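PDB 7CNE: sphingomyelinase C from Streptomyces griseocarneus, which belongs to the endonuclease/exonuclease/phosphatase family and has the two-sheet alpha/beta sandwich fold of DNase I-like proteins. Local coordinates for residues 137-141 with 142-146; 176-180 with 181-185; 35-39 with 40-44. All coordinates share one frame; numbering follows the deposited sequence.

Interaction 1: residues 137-141 with 142-146; sequences LNVGG and TRVHV
Val-139 and Thr-142 close a beta hairpin with a two-residue loop, Gly-140 and Gly-141 at the corners of a type I' turn and positive phi at both. Thr-142 N reaches Val-139 O at 3.1 Å, whereas Val-139 N returns a straighter bond to Thr-142 O at 2.9 Å. At the next hydrogen-bonded pair, Leu-137 N meets Val-144 O at 2.7 Å, almost linear (178° at the hydrogen), and Val-144 N bonds back to Leu-137 O. Between these rungs lies the non-hydrogen-bonded pair Asn-138 and Arg-143, each of which sends its CA-H to a carbonyl of the opposite strand: Arg-143 CA to Leu-137 O at 3.1 Å, Asn-138 CA to Thr-142 O at 3.4 Å.

Side chains sort by sheet face. Leu-137, Val-139, Thr-142 and Val-144 share one, where the methyls Val-139 CG2 and Val-144 CG2 meet at 3.9 Å, each branch set anti to its own carbonyl carbon. Outside the segments, Leu-137 packs on Ile-110 of strand 110-117 and Val-144 on Met-190 of strand 188-192, which places the hairpin between those two strands.

Asn-138 and Arg-143 occupy the other face, bridged by a water. It lies at the guanidinium edge, accepting from Arg-143 NE at 2.9 Å and, weakly, from Asn-138 ND2 at 3.3 Å.

Interaction 2: residues 176-180 with 181-185; sequences AFLDA and KNIPA
Lys-181 and Phe-177, four residues apart, meet where helix 162-180 gives way to the loop leading to strand 188-192. The evidence for a helix C-terminus lies first in the backbone bonds. Lys-181 N still makes an i to i-4 bond to Phe-177 O, but it is long at 3.3 Å and bent to 137° at the hydrogen, and the same N-H leans weakly toward Leu-178 O. Asn-182 N then bonds one residue closer, to Asp-179 O at 2.9 Å. This tightening coincides with the positive phi of Asn-182, the first residue to leave helical geometry.

Water carries the polar contact one step further. A single molecule donates to Leu-178 O at 2.7 Å and accepts from Ile-183 N at 2.9 Å, so the first extended residue of the loop remains tied to the last turn although no direct backbone bond spans that gap.

The apolar contacts lie on the side facing the protein. With Phe-177 CG anti to its amide nitrogen (chi1 173°), the ring is brought up to the lysine chain, which crosses it obliquely. Lys-181 bends at chi2 (-70°), bringing CE to within 3.6 Å of Phe-177 CZ. Beyond that methylene, NZ forms a salt bridge with Glu-114. From the next helix position, methyl Leu-178 CD2 meets methyl Ile-183 CD1 at 3.9 Å, these two side chains also lying aslant.

Both apolar pairs face the six-stranded sheet. Phe-177 makes edge-to-face contacts with Phe-132 and Tyr-134 on strand 131-139, Lys-181 touches Arg-112 of strand 110-117, and on strand 142-150 Leu-178 touches Val-147 and Ile-183 touches His-145.

Interaction 3: residues 35-39 with 40-44; sequences REIAA and AGFFQ
Phe-43 folds back against the last turn of helix 30-39, its ring lying beside the backbone of Ile-37 and Ala-38. One face of the ring takes Ala-38 CA, which stands 4.0 Å from the centroid and 18° off the normal, a CH-pi contact displaced toward the rim. The methyl Ala-38 CB reaches the ring only at Phe-43 CE2, 4.4 Å away. Setting CG anti to the Phe-43 amide nitrogen (chi1 -157°) turns the ring toward Ala-38, while the course of the backbone puts Phe-43 CB 3.2 Å from Ile-37 O.

The projecting bump is the Ile-37 branch CG2. It enters the angle between the two phenylalanines, touching Phe-43 CD1 at 4.0 Å, the two side chains crossing near a right angle, and more loosely Phe-42 CE1. Phe-42 also receives the methyl Ala-40 CB over one face, 3.4 Å above the plane and offset toward the rim.

The side-chain amide of Gln-44 ties the turn to the helix end. Bent at chi2 (-61°), Gln-44 carries NE2 back to Ala-38 O at 3.0 Å, with that oxygen close to the amide plane, and to Ala-40 O at 2.7 Å. Phe-43 N reaches Ala-40 O from the opposite face of the carbonyl, so two donors grip this oxygen. Arg-70 NH1 hydrogen-bonds both Ala-38 O and Gln-44 OE1, giving Ala-38 O a second donor.

At the helix end, Ala-40 N bonds to Ile-37 O. Ile-37 and both phenylalanines pack on strand 12-19, and Phe-43 also touches Leu-63 of helix 57-66. The whole is a helix-to-strand connection of an alpha/beta sandwich, in which a helix C-terminus and its following turn cover a central strand before the chain enters strand 48-54.

Interactions 1 and 2 belong to the same half of the fold: the hairpin lies in the six-stranded sheet and the helix end packs on that sheet. They touch directly, His-145 NE2 lying 3.4 Å from Ile-183 CG2. Interaction 3 serves the seven-stranded sheet, its centre about 33 Å from that of interaction 2, across the centre of the chain. Interaction 2 is a surface contact, while interactions 1 and 3 are partly buried. Their chemistry differs: paired backbone bonds join the hairpin strands, a bridging water links helix end to loop in 176-185 ahead of strand 188-192, and aromatic packing with the Gln-44 amide does so in 35-44 ahead of strand 48-54.

Interaction 1: residues 137-141 with 142-146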
loop_
_atom_site.group_PDB
_atom_site.type_symbol
_atom_site.label_atom_id
_atom_site.label_comp_id
_atom_site.label_asym_id
_atom_site.label_seq_id
_atom_site.Cartn_x
_atom_site.Cartn_y
_atom_site.Cartn_z
ATOM N N LEU A 137 -14.285 -8.524 3.989
ATOM C CA LEU A 137 -14.044 -9.921 3.660
ATOM C C LEU A 137 -14.865 -10.835 4.556
ATOM O O LEU A 137 -15.095 -10.535 5.729
ATOM C CB LEU A 137 -12.565 -10.266 3.812
ATOM C CG LEU A 137 -11.601 -9.259 3.170
ATOM C CD1 LEU A 137 -10.178 -9.602 3.551
ATOM C CD2 LEU A 137 -11.771 -9.218 1.643
ATOM N N ASN A 138 -15.281 -11.971 3.994
ATOM C CA ASN A 138 -15.928 -13.037 4.750
ATOM C C ASN A 138 -14.894 -14.122 5.045
ATOM O O ASN A 138 -14.400 -14.783 4.124
ATOM C CB ASN A 138 -17.117 -13.609 3.985
ATOM C CG ASN A 138 -18.026 -14.400 4.881
ATOM O OD1 ASN A 138 -17.800 -15.594 5.129
ATOM N ND2 ASN A 138 -19.033 -13.732 5.420
ATOM N N VAL A 139 -14.560 -14.288 6.328
ATOM C CA VAL A 139 -13.469 -15.144 6.796
ATOM C C VAL A 139 -13.950 -15.854 8.050
ATOM O O VAL A 139 -14.304 -15.192 9.026
ATOM C CB VAL A 139 -12.192 -14.356 7.153
ATOM C CG1 VAL A 139 -10.964 -15.272 7.117
ATOM C CG2 VAL A 139 -12.014 -13.116 6.306
ATOM N N GLY A 140 -13.922 -17.188 8.045
ATOM C CA GLY A 140 -14.202 -17.960 9.249
ATOM C C GLY A 140 -15.501 -17.604 9.947
ATOM O O GLY A 140 -15.529 -17.415 11.170
ATOM N N GLY A 141 -16.578 -17.476 9.176
ATOM C CA GLY A 141 -17.881 -17.199 9.746
ATOM C C GLY A 141 -18.109 -15.778 10.206
ATOM O O GLY A 141 -19.105 -15.522 10.892
ATOM N N THR A 142 -17.228 -14.846 9.865
ATOM C CA THR A 142 -17.426 -13.463 10.282
ATOM C C THR A 142 -16.805 -12.543 9.235
ATOM O O THR A 142 -16.385 -12.987 8.161
ATOM C CB THR A 142 -16.859 -13.233 11.688
ATOM O OG1 THR A 142 -17.301 -11.959 12.177
ATOM C CG2 THR A 142 -15.335 -13.279 11.680
ATOM N N ARG A 143 -16.761 -11.252 9.541
ATOM C CA ARG A 143 -16.303 -10.246 8.599
ATOM C C ARG A 143 -15.015 -9.613 9.093
ATOM O O ARG A 143 -14.817 -9.440 10.299
ATOM C CB ARG A 143 -17.365 -9.165 8.387
ATOM C CG ARG A 143 -18.611 -9.675 7.699
ATOM C CD ARG A 143 -19.706 -8.627 7.745
ATOM N NE ARG A 143 -20.778 -8.935 6.807
ATOM C CZ ARG A 143 -21.728 -8.073 6.457
ATOM N NH1 ARG A 143 -21.727 -6.848 6.969
ATOM N NH2 ARG A 143 -22.674 -8.434 5.598
ATOM N N VAL A 144 -14.143 -9.277 8.147
ATOM C CA VAL A 144 -12.901 -8.561 8.411
ATOM C C VAL A 144 -12.850 -7.378 7.453
ATOM O O VAL A 144 -13.099 -7.539 6.252
ATOM C CB VAL A 144 -11.672 -9.473 8.226
ATOM C CG1 VAL A 144 -10.387 -8.669 8.296
ATOM C CG2 VAL A 144 -11.682 -10.591 9.276
ATOM N N HIS A 145 -12.541 -6.195 7.977
ATOM C CA HIS A 145 -12.535 -4.968 7.194
ATOM C C HIS A 145 -11.098 -4.539 6.950
ATOM O O HIS A 145 -10.286 -4.513 7.883
ATOM C CB HIS A 145 -13.315 -3.854 7.908
ATOM C CG HIS A 145 -14.695 -4.258 8.319
ATOM N ND1 HIS A 145 -15.829 -3.748 7.721
ATOM C CD2 HIS A 145 -15.123 -5.150 9.245
ATOM C CE1 HIS A 145 -16.896 -4.300 8.267
ATOM N NE2 HIS A 145 -16.495 -5.157 9.192
ATOM N N VAL A 146 -10.784 -4.199 5.702
ATOM C CA VAL A 146 -9.443 -3.765 5.331
ATOM C C VAL A 146 -9.558 -2.467 4.555
ATOM O O VAL A 146 -10.356 -2.377 3.618
ATOM C CB VAL A 146 -8.700 -4.826 4.494
ATOM C CG1 VAL A 146 -7.311 -4.318 4.108
ATOM C CG2 VAL A 146 -8.584 -6.124 5.262
HETATM O O HOH W 1 -21.347 -11.433 5.548
#

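Interaction 2: residues 176-180 with 181-185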
loop_
_atom_site.group_PDB
_atom_site.type_symbol
_atom_site.label_atom_id
_atom_site.label_comp_id
_atom_site.label_asym_id
_atom_site.label_seq_id
_atom_site.Cartn_x
_atom_site.Cartn_y
_atom_site.Cartn_z
ATOM N N ALA A 176 -12.844 8.933 9.674
ATOM C CA ALA A 176 -14.233 9.378 9.613
ATOM C C ALA A 176 -15.066 8.438 8.751
ATOM O O ALA A 176 -16.216 8.121 9.090
ATOM C CB ALA A 176 -14.297 10.816 9.093
ATOM N N PHE A 177 -14.492 7.964 7.644
ATOM C CA PHE A 177 -15.170 6.980 6.803
ATOM C C PHE A 177 -15.503 5.716 7.594
ATOM O O PHE A 177 -16.626 5.198 7.526
ATOM C CB PHE A 177 -14.289 6.658 5.585
ATOM C CG PHE A 177 -14.818 5.534 4.722
ATOM C CD1 PHE A 177 -15.633 5.805 3.639
ATOM C CD2 PHE A 177 -14.488 4.213 4.994
ATOM C CE1 PHE A 177 -16.131 4.779 2.843
ATOM C CE2 PHE A 177 -14.984 3.170 4.205
ATOM C CZ PHE A 177 -15.800 3.453 3.127
ATOM N N LEU A 178 -14.533 5.197 8.352
ATOM C CA LEU A 178 -14.766 3.947 9.067
ATOM C C LEU A 178 -15.783 4.134 10.186
ATOM O O LEU A 178 -16.605 3.248 10.440
ATOM C CB LEU A 178 -13.446 3.414 9.617
ATOM C CG LEU A 178 -12.509 2.921 8.513
ATOM C CD1 LEU A 178 -11.130 2.664 9.092
ATOM C CD2 LEU A 178 -13.062 1.649 7.845
ATOM N N ASP A 179 -15.737 5.281 10.863
ATOM C CA ASP A 179 -16.687 5.557 11.938
ATOM C C ASP A 179 -18.122 5.590 11.417
ATOM O O ASP A 179 -19.033 5.009 12.027
ATOM C CB ASP A 179 -16.307 6.877 12.612
ATOM C CG ASP A 179 -17.138 7.156 13.844
ATOM O OD1 ASP A 179 -17.945 8.104 13.807
ATOM O OD2 ASP A 179 -17.015 6.393 14.828
ATOM N N ALA A 180 -18.334 6.247 10.274
ATOM C CA ALA A 180 -19.656 6.350 9.669
ATOM C C ALA A 180 -20.200 5.002 9.219
ATOM O O ALA A 180 -21.420 4.856 9.088
ATOM C CB ALA A 180 -19.611 7.321 8.486
ATOM N N LYS A 181 -19.332 4.014 8.985
ATOM C CA LYS A 181 -19.788 2.665 8.675
ATOM C C LYS A 181 -20.364 1.949 9.892
ATOM O O LYS A 181 -21.007 0.905 9.727
ATOM C CB LYS A 181 -18.628 1.837 8.101
ATOM C CG LYS A 181 -18.248 2.160 6.649
ATOM C CD LYS A 181 -19.330 1.709 5.672
ATOM C CE LYS A 181 -18.993 2.110 4.231
ATOM N NZ LYS A 181 -20.060 1.648 3.283
ATOM N N ASN A 182 -20.131 2.467 11.097
ATOM C CA ASN A 182 -20.607 1.853 12.342
ATOM C C ASN A 182 -20.264 0.364 12.393
ATOM O O ASN A 182 -21.126 -0.497 12.592
ATOM C CB ASN A 182 -22.114 2.078 12.517
ATOM C CG ASN A 182 -22.462 3.541 12.738
ATOM O OD1 ASN A 182 -21.816 4.244 13.524
ATOM N ND2 ASN A 182 -23.483 4.009 12.039
ATOM N N ILE A 183 -18.986 0.064 12.209
ATOM C CA ILE A 183 -18.533 -1.332 12.175
ATOM C C ILE A 183 -18.637 -1.931 13.575
ATOM O O ILE A 183 -18.131 -1.332 14.539
ATOM C CB ILE A 183 -17.097 -1.407 11.651
ATOM C CG1 ILE A 183 -17.027 -0.837 10.231
ATOM C CG2 ILE A 183 -16.568 -2.862 11.708
ATOM C CD1 ILE A 183 -15.603 -0.621 9.731
ATOM N N PRO A 184 -19.244 -3.108 13.736
ATOM C CA PRO A 184 -19.299 -3.740 15.064
ATOM C C PRO A 184 -17.909 -3.923 15.668
ATOM O O PRO A 184 -16.955 -4.302 14.984
ATOM C CB PRO A 184 -19.968 -5.093 14.788
ATOM C CG PRO A 184 -20.669 -4.943 13.482
ATOM C CD PRO A 184 -19.885 -3.926 12.691
ATOM N N ALA A 185 -17.807 -3.666 16.975
ATOM C CA ALA A 185 -16.508 -3.724 17.644
ATOM C C ALA A 185 -15.912 -5.125 17.613
ATOM O O ALA A 185 -14.688 -5.279 17.687
ATOM C CB ALA A 185 -16.636 -3.236 19.086
HETATM O O HOH W 2 -17.148 2.186 12.866
#

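Interaction 3: residues 35-39 with 40-44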
loop_
_atom_site.group_PDB
_atom_site.type_symbol
_atom_site.label_atom_id
_atom_site.label_comp_id
_atom_site.label_asym_id
_atom_site.label_seq_id
_atom_site.Cartn_x
_atom_site.Cartn_y
_atom_site.Cartn_z
ATOM N N ARG A 35 5.970 -9.579 -13.034
ATOM C CA ARG A 35 5.958 -11.038 -13.076
ATOM C C ARG A 35 6.735 -11.615 -11.899
ATOM O O ARG A 35 6.265 -12.536 -11.223
ATOM C CB ARG A 35 6.535 -11.520 -14.413
ATOM C CG ARG A 35 6.466 -13.037 -14.640
ATOM C CD ARG A 35 6.879 -13.413 -16.074
ATOM N NE ARG A 35 5.845 -13.134 -17.077
ATOM C CZ ARG A 35 4.946 -14.018 -17.518
ATOM N NH1 ARG A 35 4.928 -15.259 -17.042
ATOM N NH2 ARG A 35 4.055 -13.660 -18.441
ATOM N N GLU A 36 7.902 -11.046 -11.605
ATOM C CA GLU A 36 8.726 -11.552 -10.511
ATOM C C GLU A 36 8.107 -11.305 -9.134
ATOM O O GLU A 36 8.312 -12.108 -8.212
ATOM C CB GLU A 36 10.113 -10.927 -10.609
ATOM C CG GLU A 36 10.890 -11.490 -11.785
ATOM C CD GLU A 36 10.921 -13.008 -11.758
ATOM O OE1 GLU A 36 10.224 -13.659 -12.578
ATOM O OE2 GLU A 36 11.621 -13.546 -10.885
ATOM N N ILE A 37 7.356 -10.214 -8.967
ATOM C CA ILE A 37 6.703 -9.955 -7.682
ATOM C C ILE A 37 5.688 -11.048 -7.364
ATOM O O ILE A 37 5.613 -11.532 -6.228
ATOM C CB ILE A 37 6.052 -8.556 -7.673
ATOM C CG1 ILE A 37 7.113 -7.465 -7.604
ATOM C CG2 ILE A 37 5.133 -8.401 -6.467
ATOM C CD1 ILE A 37 6.545 -6.049 -7.943
ATOM N N ALA A 38 4.884 -11.456 -8.353
ATOM C CA ALA A 38 3.934 -12.537 -8.101
ATOM C C ALA A 38 4.622 -13.848 -7.727
ATOM O O ALA A 38 3.995 -14.695 -7.084
ATOM C CB ALA A 38 3.030 -12.761 -9.314
ATOM N N ALA A 39 5.887 -14.043 -8.102
ATOM C CA ALA A 39 6.574 -15.285 -7.771
ATOM C C ALA A 39 7.446 -15.182 -6.525
ATOM O O ALA A 39 7.960 -16.210 -6.061
ATOM C CB ALA A 39 7.425 -15.762 -8.958
ATOM N N ALA A 40 7.605 -13.987 -5.957
ATOM C CA ALA A 40 8.510 -13.821 -4.828
ATOM C C ALA A 40 7.986 -14.558 -3.593
ATOM O O ALA A 40 6.786 -14.803 -3.437
ATOM C CB ALA A 40 8.708 -12.344 -4.510
ATOM N N GLY A 41 8.917 -14.922 -2.711
ATOM C CA GLY A 41 8.532 -15.629 -1.498
ATOM C C GLY A 41 7.560 -14.834 -0.644
ATOM O O GLY A 41 6.580 -15.381 -0.128
ATOM N N PHE A 42 7.801 -13.527 -0.506
ATOM C CA PHE A 42 6.942 -12.710 0.345
ATOM C C PHE A 42 5.523 -12.615 -0.193
ATOM O O PHE A 42 4.601 -12.292 0.570
ATOM C CB PHE A 42 7.540 -11.300 0.535
ATOM C CG PHE A 42 7.681 -10.490 -0.739
ATOM C CD1 PHE A 42 6.583 -9.846 -1.303
ATOM C CD2 PHE A 42 8.928 -10.326 -1.338
ATOM C CE1 PHE A 42 6.714 -9.092 -2.460
ATOM C CE2 PHE A 42 9.076 -9.567 -2.495
ATOM C CZ PHE A 42 7.968 -8.947 -3.064
ATOM N N PHE A 43 5.328 -12.890 -1.483
ATOM C CA PHE A 43 4.004 -12.836 -2.096
ATOM C C PHE A 43 3.156 -14.058 -1.774
ATOM O O PHE A 43 1.923 -13.978 -1.853
ATOM C CB PHE A 43 4.134 -12.702 -3.624
ATOM C CG PHE A 43 2.920 -12.101 -4.291
ATOM C CD1 PHE A 43 2.738 -10.726 -4.319
ATOM C CD2 PHE A 43 1.965 -12.914 -4.890
ATOM C CE1 PHE A 43 1.623 -10.164 -4.937
ATOM C CE2 PHE A 43 0.845 -12.369 -5.501
ATOM C CZ PHE A 43 0.670 -10.986 -5.521
ATOM N N GLN A 44 3.777 -15.177 -1.402
ATOM C CA GLN A 44 3.055 -16.424 -1.180
ATOM C C GLN A 44 2.590 -16.535 0.259
ATOM O O GLN A 44 3.242 -16.045 1.183
ATOM C CB GLN A 44 3.922 -17.645 -1.504
ATOM C CG GLN A 44 4.935 -17.421 -2.614
ATOM C CD GLN A 44 4.272 -17.072 -3.933
ATOM O OE1 GLN A 44 3.173 -17.548 -4.229
ATOM N NE2 GLN A 44 4.927 -16.215 -4.724
#